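Hypothetical protein (Aeropyrum pernix, PDB 2P6H) is of unknown function but belongs to the YjbQ (UPF0047) family and assembles with two further copies of itself. Local coordinates at residues T45-V50 against L88-I93; V8-R13 against I114-M119; M1-F6 against N128-G133; V41-A46 against R123-N128; L14-V19 against R56-I61. All coordinates share one frame; numbering follows the deposited sequence.

Contact 1 of 5, residues T45-V50 against L88-I93. With SO4 (sulfate ion), chain C.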
# COMPACT_ATOMS: atom_id res chain seq x y z
N THR A 45 3.38 9.82 10.85
CA THR A 45 2.98 11.08 10.17
C THR A 45 3.90 11.42 9.01
O THR A 45 4.02 12.56 8.60
CB THR A 45 3.02 12.26 11.14
OG1 THR A 45 4.33 12.36 11.71
CG2 THR A 45 2.01 12.05 12.27
N ALA A 46 4.48 10.37 8.45
CA ALA A 46 5.27 10.46 7.23
C ALA A 46 5.00 9.19 6.49
O ALA A 46 4.50 8.21 7.04
CB ALA A 46 6.81 10.64 7.52
N ALA A 47 5.29 9.17 5.20
CA ALA A 47 5.03 7.97 4.40
C ALA A 47 6.08 7.80 3.32
O ALA A 47 6.99 8.61 3.18
CB ALA A 47 3.63 8.08 3.77
N VAL A 48 5.99 6.68 2.58
CA VAL A 48 6.86 6.49 1.43
C VAL A 48 6.03 6.02 0.26
O VAL A 48 5.12 5.21 0.40
CB VAL A 48 7.93 5.42 1.70
CG1 VAL A 48 7.29 4.19 2.34
CG2 VAL A 48 8.58 5.01 0.39
N ALA A 49 6.36 6.59 -0.89
CA ALA A 49 5.66 6.25 -2.10
C ALA A 49 6.66 6.04 -3.22
O ALA A 49 7.82 6.40 -3.13
CB ALA A 49 4.78 7.42 -2.45
N VAL A 50 6.19 5.46 -4.31
CA VAL A 50 7.03 5.30 -5.48
C VAL A 50 6.39 5.97 -6.66
O VAL A 50 5.27 5.66 -7.05
CB VAL A 50 7.13 3.83 -5.84
CG1 VAL A 50 7.88 3.67 -7.16
CG2 VAL A 50 7.88 3.09 -4.74
N LEU A 88 -3.59 10.82 8.60
CA LEU A 88 -4.53 10.46 7.54
C LEU A 88 -3.80 10.22 6.22
O LEU A 88 -4.08 9.25 5.51
CB LEU A 88 -5.59 11.57 7.39
CG LEU A 88 -6.42 11.88 8.64
CD1 LEU A 88 -7.41 12.98 8.33
CD2 LEU A 88 -7.16 10.62 9.13
N GLY A 89 -2.85 11.09 5.88
CA GLY A 89 -2.11 10.91 4.65
C GLY A 89 -1.33 9.60 4.68
O GLY A 89 -1.30 8.84 3.69
N ASN A 90 -0.70 9.34 5.81
CA ASN A 90 0.06 8.10 5.99
C ASN A 90 -0.81 6.87 5.76
O ASN A 90 -0.39 5.91 5.17
CB ASN A 90 0.67 8.06 7.40
CG ASN A 90 1.25 6.69 7.73
OD1 ASN A 90 2.45 6.50 7.80
ND2 ASN A 90 0.35 5.72 7.97
N THR A 91 -2.08 6.91 6.26
CA THR A 91 -2.91 5.71 6.07
C THR A 91 -3.23 5.39 4.61
O THR A 91 -3.44 4.24 4.25
CB THR A 91 -4.22 5.76 6.89
OG1 THR A 91 -5.19 6.58 6.21
CG2 THR A 91 -4.02 6.28 8.31
N ILE A 92 -3.38 6.41 3.73
CA ILE A 92 -3.72 5.94 2.35
C ILE A 92 -2.54 6.03 1.41
O ILE A 92 -2.66 5.78 0.22
CB ILE A 92 -4.77 6.84 1.74
CG1 ILE A 92 -4.32 8.30 1.89
CG2 ILE A 92 -6.11 6.64 2.48
CD1 ILE A 92 -5.12 9.36 1.14
N ILE A 93 -1.35 6.44 1.93
CA ILE A 93 -0.18 6.36 1.07
C ILE A 93 0.63 5.13 1.44
O ILE A 93 1.11 4.40 0.58
CB ILE A 93 0.70 7.62 1.26
CG1 ILE A 93 0.02 8.85 0.64
CG2 ILE A 93 2.06 7.43 0.58
CD1 ILE A 93 0.71 10.16 1.05
S SO4 C . 5.75 9.79 14.28
O1 SO4 C . 4.97 10.90 14.99
O2 SO4 C . 7.10 9.61 14.81
O3 SO4 C . 5.92 10.09 12.86
O4 SO4 C . 5.05 8.52 14.40

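Contact 2 of 5, residues V8-R13 against I114-M119. With SO4 (sulfate ion), chain E.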
# COMPACT_ATOMS: atom_id res chain seq x y z
N VAL A 8 16.62 11.29 7.10
CA VAL A 8 16.13 12.22 6.10
C VAL A 8 15.64 13.45 6.85
O VAL A 8 14.68 13.40 7.61
CB VAL A 8 14.94 11.58 5.33
CG1 VAL A 8 14.35 12.62 4.36
CG2 VAL A 8 15.40 10.37 4.54
N LYS A 9 16.35 14.54 6.63
CA LYS A 9 16.04 15.80 7.26
C LYS A 9 15.05 16.56 6.39
O LYS A 9 15.35 16.97 5.28
CB LYS A 9 17.33 16.61 7.40
CG LYS A 9 17.18 17.78 8.37
CD LYS A 9 17.40 19.14 7.68
CE LYS A 9 17.89 20.22 8.65
NZ LYS A 9 16.88 21.27 8.78
N THR A 10 13.82 16.73 6.88
CA THR A 10 12.84 17.45 6.10
C THR A 10 12.84 18.93 6.52
O THR A 10 13.21 19.28 7.63
CB THR A 10 11.46 16.79 6.30
OG1 THR A 10 10.99 17.07 7.62
CG2 THR A 10 11.58 15.27 6.14
N GLU A 11 12.45 19.80 5.59
CA GLU A 11 12.53 21.23 5.81
C GLU A 11 11.21 21.98 5.98
O GLU A 11 11.19 23.06 6.56
CB GLU A 11 13.33 21.85 4.66
CG GLU A 11 14.56 21.01 4.32
CD GLU A 11 14.78 20.86 2.82
OE1 GLU A 11 14.47 21.80 2.05
OE2 GLU A 11 15.29 19.79 2.41
N ARG A 12 10.12 21.39 5.49
CA ARG A 12 8.78 21.98 5.50
C ARG A 12 7.74 21.07 6.17
O ARG A 12 7.94 19.87 6.32
CB ARG A 12 8.37 22.26 4.05
CG ARG A 12 8.78 23.66 3.59
CD ARG A 12 7.64 24.67 3.70
NE ARG A 12 6.75 24.34 4.81
CZ ARG A 12 6.31 25.36 5.58
NH1 ARG A 12 6.63 26.60 5.27
NH2 ARG A 12 5.62 25.09 6.69
N ARG A 13 6.58 21.62 6.51
CA ARG A 13 5.52 20.80 7.07
C ARG A 13 5.18 19.66 6.11
O ARG A 13 5.13 18.50 6.48
CB ARG A 13 4.28 21.68 7.30
CG ARG A 13 3.19 20.94 8.09
CD ARG A 13 1.90 21.76 8.23
NE ARG A 13 1.10 21.24 9.34
CZ ARG A 13 -0.05 21.87 9.64
NH1 ARG A 13 -0.48 22.88 8.90
NH2 ARG A 13 -0.73 21.53 10.75
N ILE A 114 11.97 6.38 -5.32
CA ILE A 114 11.53 6.21 -3.94
C ILE A 114 11.37 7.57 -3.31
O ILE A 114 12.33 8.29 -3.09
CB ILE A 114 12.57 5.39 -3.14
CG1 ILE A 114 12.80 4.04 -3.83
CG2 ILE A 114 12.02 5.11 -1.73
CD1 ILE A 114 13.97 3.16 -3.39
N LEU A 115 10.14 7.92 -2.99
CA LEU A 115 9.87 9.24 -2.43
C LEU A 115 9.46 9.23 -0.96
O LEU A 115 8.52 8.53 -0.57
CB LEU A 115 8.77 9.92 -3.24
CG LEU A 115 9.01 9.94 -4.76
CD1 LEU A 115 7.83 10.52 -5.48
CD2 LEU A 115 10.27 10.74 -5.06
N PHE A 116 10.16 10.02 -0.16
CA PHE A 116 9.82 10.15 1.25
C PHE A 116 8.77 11.26 1.26
O PHE A 116 8.98 12.33 0.69
CB PHE A 116 11.02 10.62 2.08
CG PHE A 116 10.74 10.66 3.56
CD1 PHE A 116 10.14 11.77 4.13
CD2 PHE A 116 11.07 9.57 4.37
CE1 PHE A 116 9.85 11.80 5.49
CE2 PHE A 116 10.79 9.60 5.74
CZ PHE A 116 10.18 10.72 6.30
N VAL A 117 7.64 10.99 1.90
CA VAL A 117 6.58 11.98 1.97
C VAL A 117 6.41 12.49 3.38
O VAL A 117 5.86 11.82 4.25
CB VAL A 117 5.29 11.31 1.55
CG1 VAL A 117 4.15 12.32 1.53
CG2 VAL A 117 5.44 10.70 0.17
N GLU A 118 6.93 13.68 3.65
CA GLU A 118 6.85 14.31 4.97
C GLU A 118 5.54 15.10 5.08
O GLU A 118 5.20 15.88 4.19
CB GLU A 118 8.03 15.27 5.17
CG GLU A 118 7.99 16.10 6.45
CD GLU A 118 8.01 15.26 7.71
OE1 GLU A 118 6.94 14.74 8.10
OE2 GLU A 118 9.09 15.09 8.31
N MET A 119 4.79 14.88 6.17
CA MET A 119 3.54 15.59 6.35
C MET A 119 3.48 16.34 7.68
O MET A 119 2.50 17.02 7.98
CB MET A 119 2.36 14.62 6.20
CG MET A 119 2.24 14.10 4.77
SD MET A 119 1.06 12.78 4.51
CE MET A 119 2.07 11.34 4.89
S SO4 E . 19.90 14.96 4.49
O1 SO4 E . 20.89 14.25 3.74
O2 SO4 E . 19.70 16.34 4.24
O3 SO4 E . 20.24 14.81 5.99
O4 SO4 E . 18.60 14.34 4.37

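Contact 3 of 5, residues M1-F6 against N128-G133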
# COMPACT_ATOMS: atom_id res chain seq x y z
N MET A 1 19.61 -12.19 6.08
CA MET A 1 19.15 -10.86 5.61
C MET A 1 20.03 -9.74 6.15
O MET A 1 20.71 -9.90 7.17
CB MET A 1 17.70 -10.61 6.05
CG MET A 1 17.50 -10.70 7.55
SD MET A 1 15.78 -10.57 8.04
CE MET A 1 15.93 -9.46 9.45
N GLU A 2 20.01 -8.61 5.45
CA GLU A 2 20.78 -7.46 5.84
C GLU A 2 19.85 -6.35 6.24
O GLU A 2 18.70 -6.26 5.83
CB GLU A 2 21.61 -6.94 4.68
CG GLU A 2 22.53 -7.98 4.05
CD GLU A 2 23.60 -8.39 5.04
OE1 GLU A 2 23.93 -7.60 5.91
OE2 GLU A 2 24.12 -9.48 4.91
N THR A 3 20.41 -5.46 7.03
CA THR A 3 19.55 -4.49 7.63
C THR A 3 20.30 -3.15 7.86
O THR A 3 21.50 -3.14 8.10
CB THR A 3 19.09 -5.12 8.95
OG1 THR A 3 17.66 -5.32 8.92
CG2 THR A 3 19.54 -4.32 10.15
N GLY A 4 19.57 -2.07 7.58
CA GLY A 4 20.17 -0.75 7.58
C GLY A 4 19.16 0.38 7.68
O GLY A 4 17.95 0.15 7.73
N SER A 5 19.66 1.60 7.70
CA SER A 5 18.80 2.77 7.80
C SER A 5 19.58 4.04 7.50
O SER A 5 20.81 4.05 7.53
CB SER A 5 18.22 2.89 9.20
OG SER A 5 19.22 3.33 10.11
N PHE A 6 18.85 5.11 7.21
CA PHE A 6 19.45 6.40 6.96
C PHE A 6 18.47 7.48 7.35
O PHE A 6 17.27 7.26 7.40
CB PHE A 6 19.90 6.53 5.48
CG PHE A 6 18.75 6.47 4.48
CD1 PHE A 6 17.97 7.61 4.25
CD2 PHE A 6 18.53 5.32 3.75
CE1 PHE A 6 16.97 7.57 3.27
CE2 PHE A 6 17.52 5.29 2.77
CZ PHE A 6 16.74 6.41 2.53
N ASN A 128 14.07 2.97 7.19
CA ASN A 128 14.69 1.72 7.51
C ASN A 128 14.72 0.83 6.26
O ASN A 128 13.87 0.93 5.39
CB ASN A 128 13.85 1.04 8.62
CG ASN A 128 14.02 1.76 9.94
OD1 ASN A 128 13.14 1.78 10.79
ND2 ASN A 128 15.22 2.34 10.13
N LEU A 129 15.72 -0.04 6.19
CA LEU A 129 15.90 -0.88 5.01
C LEU A 129 16.20 -2.32 5.41
O LEU A 129 16.90 -2.57 6.39
CB LEU A 129 17.07 -0.36 4.15
CG LEU A 129 17.04 1.13 3.77
CD1 LEU A 129 18.39 1.58 3.24
CD2 LEU A 129 15.94 1.37 2.75
N LEU A 130 15.64 -3.25 4.65
CA LEU A 130 15.82 -4.68 4.90
C LEU A 130 16.03 -5.39 3.59
O LEU A 130 15.27 -5.25 2.64
CB LEU A 130 14.58 -5.25 5.62
CG LEU A 130 14.66 -6.77 5.92
CD1 LEU A 130 13.78 -7.19 7.10
CD2 LEU A 130 14.24 -7.63 4.73
N TYR A 131 17.09 -6.19 3.51
CA TYR A 131 17.35 -6.96 2.29
C TYR A 131 17.29 -8.43 2.63
O TYR A 131 18.01 -8.90 3.52
CB TYR A 131 18.71 -6.64 1.69
CG TYR A 131 18.96 -7.48 0.46
CD1 TYR A 131 18.24 -7.24 -0.72
CD2 TYR A 131 19.84 -8.56 0.49
CE1 TYR A 131 18.39 -8.07 -1.83
CE2 TYR A 131 19.99 -9.40 -0.63
CZ TYR A 131 19.26 -9.15 -1.78
OH TYR A 131 19.37 -9.99 -2.86
N LEU A 132 16.45 -9.15 1.91
CA LEU A 132 16.25 -10.57 2.14
C LEU A 132 16.52 -11.30 0.85
O LEU A 132 15.78 -11.20 -0.12
CB LEU A 132 14.80 -10.81 2.59
CG LEU A 132 14.50 -12.27 3.02
CD1 LEU A 132 14.99 -12.57 4.44
CD2 LEU A 132 13.00 -12.60 3.01
N GLY A 133 17.61 -12.07 0.79
CA GLY A 133 17.90 -12.81 -0.42
C GLY A 133 19.35 -13.17 -0.61
O GLY A 133 20.16 -13.07 0.32
O HOH W 1 15.77 -2.56 9.28

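Contact 4 of 5, residues V41-A46 against R123-N128. With SO4 (sulfate ion), chain C.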
# COMPACT_ATOMS: atom_id res chain seq x y z
N VAL A 41 9.25 3.24 6.74
CA VAL A 41 9.49 4.28 7.71
C VAL A 41 8.69 3.97 8.99
O VAL A 41 7.58 3.46 8.95
CB VAL A 41 9.16 5.66 7.06
CG1 VAL A 41 9.68 5.70 5.62
CG2 VAL A 41 7.66 5.89 7.05
N PRO A 42 9.32 4.17 10.15
CA PRO A 42 8.69 3.91 11.43
C PRO A 42 7.80 5.08 11.90
O PRO A 42 7.38 5.13 13.05
CB PRO A 42 9.85 3.74 12.39
CG PRO A 42 10.83 4.81 11.93
CD PRO A 42 10.70 4.61 10.36
N HIS A 43 7.51 6.00 11.00
CA HIS A 43 6.71 7.18 11.36
C HIS A 43 5.23 7.05 11.00
O HIS A 43 4.90 6.50 9.95
CB HIS A 43 7.29 8.43 10.67
CG HIS A 43 8.75 8.62 10.90
ND1 HIS A 43 9.30 8.81 12.15
CD2 HIS A 43 9.79 8.66 10.03
CE1 HIS A 43 10.61 8.95 12.04
NE2 HIS A 43 10.93 8.86 10.76
N THR A 44 4.36 7.56 11.87
CA THR A 44 2.92 7.54 11.63
C THR A 44 2.47 8.85 10.97
O THR A 44 1.31 8.98 10.59
CB THR A 44 2.11 7.39 12.95
OG1 THR A 44 2.34 8.54 13.78
CG2 THR A 44 2.51 6.13 13.70
N THR A 45 3.38 9.82 10.85
CA THR A 45 2.98 11.08 10.17
C THR A 45 3.90 11.42 9.01
O THR A 45 4.02 12.56 8.60
CB THR A 45 3.02 12.26 11.14
OG1 THR A 45 4.33 12.36 11.71
CG2 THR A 45 2.01 12.05 12.27
N ALA A 46 4.48 10.37 8.45
CA ALA A 46 5.27 10.46 7.23
C ALA A 46 5.00 9.19 6.49
O ALA A 46 4.50 8.21 7.04
CB ALA A 46 6.81 10.64 7.52
N ARG A 123 11.41 17.90 10.34
CA ARG A 123 11.87 16.90 11.31
C ARG A 123 13.04 16.08 10.75
O ARG A 123 13.29 16.03 9.56
CB ARG A 123 10.73 15.92 11.62
CG ARG A 123 9.60 16.50 12.47
CD ARG A 123 8.62 15.39 12.89
NE ARG A 123 7.38 15.92 13.48
CZ ARG A 123 7.38 16.32 14.77
NH1 ARG A 123 8.47 16.28 15.52
NH2 ARG A 123 6.23 16.77 15.30
N GLU A 124 13.76 15.45 11.67
CA GLU A 124 14.82 14.59 11.26
C GLU A 124 14.21 13.20 11.26
O GLU A 124 13.97 12.60 12.30
CB GLU A 124 16.04 14.75 12.23
CG GLU A 124 16.86 13.47 12.35
CD GLU A 124 18.26 13.75 11.86
OE1 GLU A 124 18.40 14.40 10.83
OE2 GLU A 124 19.21 13.34 12.52
N ARG A 125 13.92 12.74 10.06
CA ARG A 125 13.24 11.46 9.87
C ARG A 125 14.16 10.28 9.59
O ARG A 125 15.34 10.45 9.33
CB ARG A 125 12.22 11.61 8.76
CG ARG A 125 11.19 12.68 8.99
CD ARG A 125 10.32 12.41 10.23
NE ARG A 125 9.01 13.02 10.05
CZ ARG A 125 7.93 12.69 10.75
NH1 ARG A 125 8.02 11.77 11.71
NH2 ARG A 125 6.75 13.23 10.46
N THR A 126 13.60 9.07 9.66
CA THR A 126 14.35 7.83 9.44
C THR A 126 13.70 6.94 8.38
O THR A 126 12.48 6.87 8.26
CB THR A 126 14.41 7.04 10.74
OG1 THR A 126 15.11 7.82 11.72
CG2 THR A 126 15.17 5.73 10.52
N VAL A 127 14.56 6.31 7.57
CA VAL A 127 14.10 5.30 6.63
C VAL A 127 14.84 4.03 6.94
O VAL A 127 16.07 4.02 7.02
CB VAL A 127 14.47 5.71 5.20
CG1 VAL A 127 14.13 4.57 4.23
CG2 VAL A 127 13.71 6.95 4.79
N ASN A 128 14.07 2.97 7.19
CA ASN A 128 14.69 1.72 7.51
C ASN A 128 14.72 0.83 6.26
O ASN A 128 13.87 0.93 5.39
CB ASN A 128 13.85 1.04 8.62
CG ASN A 128 14.02 1.76 9.94
OD1 ASN A 128 13.14 1.78 10.79
ND2 ASN A 128 15.22 2.34 10.13
S SO4 C . 5.75 9.79 14.28
O1 SO4 C . 4.97 10.90 14.99
O2 SO4 C . 7.10 9.61 14.81
O3 SO4 C . 5.92 10.09 12.86
O4 SO4 C . 5.05 8.52 14.40

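Contact 5 of 5, residues L14-V19 against R56-I61. With SO4 (sulfate ion), chain D.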
# COMPACT_ATOMS: atom_id res chain seq x y z
N LEU A 14 4.93 20.01 4.85
CA LEU A 14 4.63 18.98 3.82
C LEU A 14 5.74 19.07 2.81
O LEU A 14 6.06 20.13 2.29
CB LEU A 14 3.22 19.10 3.09
CG LEU A 14 2.05 18.81 4.04
CD1 LEU A 14 1.71 20.02 4.92
CD2 LEU A 14 0.76 18.45 3.30
N GLN A 15 6.34 17.93 2.50
CA GLN A 15 7.41 17.92 1.53
C GLN A 15 7.67 16.52 1.02
O GLN A 15 7.60 15.55 1.77
CB GLN A 15 8.67 18.53 2.18
CG GLN A 15 9.99 18.28 1.46
CD GLN A 15 11.18 18.92 2.17
OE1 GLN A 15 11.25 18.94 3.39
NE2 GLN A 15 12.14 19.41 1.38
N VAL A 16 7.94 16.42 -0.27
CA VAL A 16 8.24 15.13 -0.89
C VAL A 16 9.71 15.15 -1.26
O VAL A 16 10.18 16.11 -1.88
CB VAL A 16 7.40 14.92 -2.16
CG1 VAL A 16 7.83 13.63 -2.85
CG2 VAL A 16 5.92 14.87 -1.82
N LEU A 17 10.44 14.11 -0.86
CA LEU A 17 11.87 14.02 -1.12
C LEU A 17 12.21 12.72 -1.84
O LEU A 17 11.69 11.66 -1.49
CB LEU A 17 12.68 14.05 0.18
CG LEU A 17 12.45 15.23 1.12
CD1 LEU A 17 13.39 15.15 2.31
CD2 LEU A 17 12.70 16.51 0.36
N ASP A 18 13.08 12.80 -2.85
CA ASP A 18 13.56 11.64 -3.60
C ASP A 18 14.76 11.05 -2.85
O ASP A 18 15.85 11.65 -2.82
CB ASP A 18 14.01 12.06 -5.00
CG ASP A 18 14.50 10.88 -5.84
OD1 ASP A 18 14.67 9.76 -5.31
OD2 ASP A 18 14.72 11.09 -7.05
N VAL A 19 14.58 9.88 -2.24
CA VAL A 19 15.66 9.24 -1.48
C VAL A 19 16.19 7.98 -2.18
O VAL A 19 16.87 7.15 -1.60
CB VAL A 19 15.18 8.89 -0.05
CG1 VAL A 19 14.77 10.17 0.69
CG2 VAL A 19 14.00 7.94 -0.11
N ARG A 56 7.63 19.70 -10.40
CA ARG A 56 6.27 20.21 -10.33
C ARG A 56 5.32 19.14 -9.80
O ARG A 56 4.48 19.40 -8.94
CB ARG A 56 5.85 20.62 -11.74
CG ARG A 56 6.51 21.93 -12.18
CD ARG A 56 6.62 22.04 -13.71
NE ARG A 56 7.60 23.06 -14.08
CZ ARG A 56 8.78 22.63 -14.58
NH1 ARG A 56 9.00 21.34 -14.73
NH2 ARG A 56 9.71 23.52 -14.91
N LEU A 57 5.47 17.90 -10.25
CA LEU A 57 4.64 16.80 -9.75
C LEU A 57 4.77 16.67 -8.24
O LEU A 57 3.81 16.39 -7.53
CB LEU A 57 5.07 15.48 -10.42
CG LEU A 57 4.33 14.23 -9.88
CD1 LEU A 57 2.82 14.32 -10.09
CD2 LEU A 57 4.78 12.93 -10.54
N MET A 58 5.98 16.85 -7.74
CA MET A 58 6.23 16.72 -6.31
C MET A 58 5.48 17.79 -5.53
O MET A 58 5.07 17.57 -4.39
CB MET A 58 7.73 16.76 -6.05
CG MET A 58 8.42 15.51 -6.59
SD MET A 58 10.20 15.65 -6.69
CE MET A 58 10.64 15.75 -4.95
N GLU A 59 5.31 18.95 -6.16
CA GLU A 59 4.53 20.04 -5.57
C GLU A 59 3.10 19.63 -5.57
O GLU A 59 2.36 19.84 -4.62
CB GLU A 59 4.66 21.35 -6.37
CG GLU A 59 5.86 22.19 -5.92
CD GLU A 59 5.84 23.53 -6.62
OE1 GLU A 59 5.20 24.44 -6.11
OE2 GLU A 59 6.45 23.65 -7.67
N ASP A 60 2.67 19.04 -6.69
CA ASP A 60 1.28 18.62 -6.83
C ASP A 60 0.89 17.58 -5.78
O ASP A 60 -0.21 17.53 -5.27
CB ASP A 60 1.04 18.02 -8.21
CG ASP A 60 1.06 19.08 -9.32
OD1 ASP A 60 0.81 20.25 -9.02
OD2 ASP A 60 1.29 18.70 -10.46
N ILE A 61 1.87 16.67 -5.50
CA ILE A 61 1.58 15.65 -4.52
C ILE A 61 1.28 16.25 -3.15
O ILE A 61 0.37 15.85 -2.44
CB ILE A 61 2.79 14.75 -4.47
CG1 ILE A 61 2.82 13.91 -5.76
CG2 ILE A 61 2.66 13.81 -3.24
CD1 ILE A 61 3.94 12.88 -5.91
S SO4 D . 3.05 23.78 4.35
O1 SO4 D . 3.02 24.36 2.98
O2 SO4 D . 4.18 22.79 4.43
O3 SO4 D . 3.26 24.88 5.36
O4 SO4 D . 1.76 23.11 4.64
O HOH W 2 7.20 18.64 -2.52

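Contact 1 of 5, residues T45-V50 against L88-I93
Ala47 and Ala49 turn their methyl groups down onto the helix, while Ala46 and Val48, alternating with them along the strand, turn away from it. Ile93 answers from the helix. Its CG2 stands anti to the backbone N (CG1 at chi1 -71°), and this gamma methyl faces the strand's methyls: Ile93 CG2 is 3.6 Å from Ala47 CB and 4.1 Å from Ala49 CB, so it sits in the dip between them. The small methyls accompany a close approach of the segment axes, 7.3 Å. One turn earlier, Asn90 points at the strand with CG anti to its backbone N, bringing its amide beside the carbonyl of Ala46. The packing is that of a helix laid on a sheet: 84-93 lies over the outer strand 46-51 of the three-stranded antiparallel sheet, the axes of 46-50 and 88-93 running 26° apart, and Ile93 also touches Val117 of the next strand. Ile92 packs on Ile92 of both other subunits. Thr91, facing away from the strand, gives its OG1 proton to Leu88 O at 3.0 Å, in the carbonyl plane. Thr45 points its CB away from 88-93, though its side chain touches Ala86 and His87 earlier in that helix, and it grips a sulfate oxygen twice: O3 accepts from Thr45 OG1 at 3.0 Å and from Thr45 N at 3.3 Å.

Contact 2 of 5, residues V8-R13 against I114-M119
Two antiparallel sheets meet here, the end of strand 2-9 from the five-stranded sheet lying against strand 113-118 of the three-stranded one; between these segments side chains, not backbone bonds, make the join. The tight part is buried. Phe116, its CG anti to the backbone N, presents a ring face to Val8, whose CG1 stands 4.2 Å above the plane, offset toward the rim. Thr10 CG2 comes obliquely to the same ring, 3.9 Å from Phe116 CE1. Threonine suits this place because its other branch is polar: Thr10 crosses Glu118 at about a right angle, and Thr10 OG1 lies 2.8 Å from Glu118 OE2. Bent at chi2 (61°), the glutamate chain brings OE2 to Thr10 OG1 and into a salt bridge with Arg125 NE, while OE1 accepts from Asp120 N; a buried charge is thus met by several partners and is likely to stay ionised. An alanine here would remove the carboxylate, and Arg125 and Thr10 would probably be less firmly held. The loose side is formed by Lys9, Glu11 and Arg12, which are exposed; Arg12 leads off to another sulfate. Arg13 meets Met119 through backbone, with Arg13 O 3.0 Å from Met119 C. Lys9 N donates to O4 of a sulfate, 3.2 Å away and nearly straight at 170°.

Contact 3 of 5, residues M1-F6 against N128-G133
The facing strand meets the Phe6 ring at its edge: Leu129 CD1 lies near the ring plane, 3.8 Å from Phe6 CD2. Phe6 reaches this place with CG in the crowded position between backbone N and carbonyl carbon. Tyr131, with CG anti to its backbone N, carries its ring away from segment 1-6 to pack on Trp26 and Val30, its hydroxyl bonded to Glu134 O. A third flat group, the Asn128 amide, lies on the other face of the sheet, that of Ser5, Thr3 and Leu130, and turns toward its strand partner, with ND2 3.2 Å from Ser5 CB. The backbones carrying these groups form an antiparallel ladder joining the first and last strands of the chain in the five-stranded sheet. Glu2 and Tyr131 form a hydrogen-bonded pair, Glu2 N to Tyr131 O and Tyr131 N to Glu2 O each 2.8 Å, the latter almost straight at 172°. Gly4 and Leu129 make the next such pair, with Leu129 N to Gly4 O at 2.7 Å. Thr3 opposite Leu130 and Ser5 opposite Asn128 are non-hydrogen-bonded pairs; on their face Thr3 and Leu130 pack on Val102 and Pro100 of the second subunit. The unbranched chain of Met1 folds over the ladder's end: Met1 CE lies 3.9 Å from Leu130 CD1 and Met1 CB 3.7 Å from Leu132 CD1.

Contact 4 of 5, residues V41-A46 against R123-N128
Hydrogen bonds come first. Thr126 N donates to His43 NE2 at 2.9 Å and 164°, exactly in the ring plane, so NE2 acts as acceptor and the imidazole is probably neutral. Arg125 NH2 donates to Thr45 OG1 at 2.9 Å, in the guanidinium plane and nearly straight at 169°. Arg125 NE forms a salt bridge with Glu118 OE2, which probably sets the guanidinium's orientation. The sulfate is gripped from both segments: Arg125 NH1 reaches O3 at 2.9 Å, while O4 takes bonds from Thr44 N and Thr44 OG1, each 2.8 Å. CH-pi and face contacts come second. Arg125 bends at chi2 to carry CD over one face of His43, a CH-pi contact 3.8 Å from the centroid, with the guanidinium tilted 51° to the ring; Pro42 CG lies over the opposite face. The guanidinium has Ala46 CB above one face and Arg123 CD over the other. Plain packing adds Val41 CG1 near Val127 CG2. An alanine in place of His43 would remove the acceptor of Thr126 N and the ring under Arg125 CD, and would probably loosen the loop's hold. The loop between strands 35-40 and 46-51 docks on strand 124-133, while Gln112 and Asn51 of the second subunit bond its carbonyls. Although the sulfate probably came from the crystallisation liquor, backbone N-H groups, hydroxyls and an oriented arginine are consistent with a pocket suited to anions.

Contact 5 of 5, residues L14-V19 against R56-I61
Val16 can be followed outward from its backbone. CB, pointing at the helix, lies 4.2 Å from Met58 O. There the chain forks: CG1, anti to the backbone N (chi1 174°), reaches 4.1 Å from Met58 CE, and CG2, beside the backbone N, comes 3.7 Å from Ile61 CG2, crossing that side chain at about a right angle. A beta-branched residue thus fits well, since its two methyls touch residues nearly one helical turn apart. Met58 meets the strand through its tip: bent at chi3 (67°), it lays CE against the backbone, 3.1 Å from Val16 O. This is helix-on-sheet packing. Strand 15-18 forms an outer edge of the three-stranded sheet, and its axis and that of segment 56-61 run 139° apart, with Val62 and Leu115 also touching Val16. The helix is shared with the third subunit, since the carboxylate of Asp60 accepts from Lys76 N and His77 N of that neighbour. No direct hydrogen bond joins the two segments. Instead one water accepts from Val16 N at 3.2 Å and donates to Met58 O at 3.0 Å, which implies a thin apolar contact whose backbone polar groups are linked through solvent.

Contact 2 is the most central, its centre 8 Å from that of contact 5, 9 Å from that of contact 4 and 11 Å from that of contact 1. Contact 4 shares Thr45 and Ala46 with contact 1, and both reach the same sulfate; the Arg125 that binds this ion is salt-bridged to Glu118 of contact 2, which is consistent with a second-shell role. Contacts 1, 2 and 5 all reach the three-stranded sheet, with strand 113-118 between the outer strands 46-51 and 15-18, whereas contacts 2, 3 and 4 draw on the neighbouring strands 2-9 and 124-133. Contacts 3 and 5 lie furthest apart, their centres 25 Å from each other, on opposite sides of the chain's centre.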